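Local coordinates for TssK C (PDB 5M2Y), which is a type VI secretion baseplate protein whose C-terminal domain, the part in this structure, probably binds the membrane complex of the secretion machine, at residues G40-L43 and Q44-P48. Residues are numbered along the deposited sequence; the frame is centred on the assembly and turned at random.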
loop_
_atom_site.group_PDB
_atom_site.type_symbol
_atom_site.label_atom_id
_atom_site.label_comp_id
_atom_site.label_asym_id
_atom_site.label_seq_id
_atom_site.Cartn_x
_atom_site.Cartn_y
_atom_site.Cartn_z
ATOM N N GLY A 40 -12.267 -11.828 7.439
ATOM C CA GLY A 40 -11.818 -10.518 7.908
ATOM C C GLY A 40 -10.803 -10.495 9.038
ATOM O O GLY A 40 -9.801 -9.784 8.958
ATOM N N HIS A 41 -11.052 -11.271 10.112
ATOM C CA HIS A 41 -10.141 -11.327 11.264
ATOM C C HIS A 41 -8.792 -11.950 10.883
ATOM O O HIS A 41 -7.756 -11.569 11.430
ATOM C CB HIS A 41 -10.780 -12.088 12.448
ATOM C CG HIS A 41 -10.670 -13.584 12.356
ATOM N ND1 HIS A 41 -11.551 -14.333 11.606
ATOM C CD2 HIS A 41 -9.772 -14.424 12.918
ATOM C CE1 HIS A 41 -11.175 -15.597 11.739
ATOM N NE2 HIS A 41 -10.106 -15.697 12.515
ATOM N N GLU A 42 -8.819 -12.913 9.945
ATOM C CA GLU A 42 -7.627 -13.611 9.471
ATOM C C GLU A 42 -6.812 -12.687 8.577
ATOM O O GLU A 42 -5.588 -12.669 8.677
ATOM C CB GLU A 42 -8.048 -14.845 8.700
ATOM C CG GLU A 42 -7.131 -16.017 8.901
ATOM C CD GLU A 42 -7.576 -17.198 8.053
ATOM O OE1 GLU A 42 -8.784 -17.482 8.064
ATOM O OE2 GLU A 42 -6.733 -17.774 7.337
ATOM N N LEU A 43 -7.501 -11.908 7.714
ATOM C CA LEU A 43 -6.850 -10.942 6.832
ATOM C C LEU A 43 -6.138 -9.872 7.674
ATOM O O LEU A 43 -5.000 -9.530 7.391
ATOM C CB LEU A 43 -7.873 -10.314 5.874
ATOM C CG LEU A 43 -7.354 -9.300 4.862
ATOM C CD1 LEU A 43 -6.568 -9.968 3.791
ATOM C CD2 LEU A 43 -8.506 -8.541 4.230
ATOM N N GLN A 44 -6.790 -9.394 8.745
ATOM C CA GLN A 44 -6.225 -8.378 9.638
ATOM C C GLN A 44 -4.924 -8.839 10.264
ATOM O O GLN A 44 -3.967 -8.065 10.358
ATOM C CB GLN A 44 -7.212 -8.056 10.754
ATOM C CG GLN A 44 -6.837 -6.822 11.544
ATOM C CD GLN A 44 -7.859 -6.504 12.598
ATOM O OE1 GLN A 44 -8.328 -7.379 13.342
ATOM N NE2 GLN A 44 -8.166 -5.208 12.711
ATOM N N THR A 45 -4.938 -10.094 10.732
ATOM C CA THR A 45 -3.838 -10.777 11.391
ATOM C C THR A 45 -2.651 -11.060 10.445
ATOM O O THR A 45 -1.517 -10.766 10.800
ATOM C CB THR A 45 -4.403 -12.066 12.022
ATOM O OG1 THR A 45 -5.334 -11.712 13.051
ATOM C CG2 THR A 45 -3.329 -12.995 12.570
ATOM N N LYS A 46 -2.925 -11.613 9.252
ATOM C CA LYS A 46 -1.957 -12.122 8.275
ATOM C C LYS A 46 -1.491 -11.159 7.193
ATOM O O LYS A 46 -0.328 -11.247 6.801
ATOM C CB LYS A 46 -2.528 -13.382 7.623
ATOM C CG LYS A 46 -2.735 -14.533 8.597
ATOM C CD LYS A 46 -3.153 -15.771 7.838
ATOM C CE LYS A 46 -3.462 -16.957 8.713
ATOM N NZ LYS A 46 -3.965 -18.068 7.883
ATOM N N PHE A 47 -2.370 -10.260 6.705
ATOM C CA PHE A 47 -2.006 -9.294 5.656
ATOM C C PHE A 47 -0.706 -8.517 5.963
ATOM O O PHE A 47 0.128 -8.442 5.062
ATOM C CB PHE A 47 -3.157 -8.337 5.314
ATOM C CG PHE A 47 -2.889 -7.462 4.116
ATOM C CD1 PHE A 47 -3.089 -7.935 2.824
ATOM C CD2 PHE A 47 -2.438 -6.166 4.276
ATOM C CE1 PHE A 47 -2.829 -7.120 1.711
ATOM C CE2 PHE A 47 -2.176 -5.355 3.164
ATOM C CZ PHE A 47 -2.383 -5.835 1.893
ATOM N N PRO A 48 -0.454 -7.993 7.195
ATOM C CA PRO A 48 0.814 -7.269 7.440
ATOM C C PRO A 48 2.088 -8.099 7.233
ATOM O O PRO A 48 3.154 -7.532 7.013
ATOM C CB PRO A 48 0.682 -6.817 8.894
ATOM C CG PRO A 48 -0.799 -6.748 9.125
ATOM C CD PRO A 48 -1.328 -7.925 8.385
HETATM O O HOH W 1 -8.199 -10.036 13.693
#
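Helix 40-50, which packs against the antiparallel sheet of the TssK C-terminal domain, begins with two turns joined by an i to i+4 salt bridge, E42 to K46, on its more exposed side, where K46 also touches M38. The two side chains run alongside each other, and K46 NZ meets E42 OE2 at 2.8 Å on the anti side of the carboxylate, 22° out of its plane. With CG anti to its carbonyl carbon (chi1 -64°) and the chain extended beyond, K46 passes its own helical acceptor, CG lying 3.4 Å from E42 O. On the buried side L43 and F47 lie side by side, L43 CD1 to F47 CB 4.1 Å; both reach V34 of strand 28-35 and L117, and the F47 ring meets that of F91. Backbone bonds link each residue from Q44 to F47 to the one four before it, the last from F47 N to L43 O at 2.8 Å; P48, whose N carries no hydrogen, leaves that bond unmade, and the helix is kinked there before it continues. H41 O is gripped three times: by T45 N at 3.3 Å, by T45 OG1 at 2.9 Å, and by a water that donates to it and also to Q44 OE1, 2.7 Å from the water oxygen.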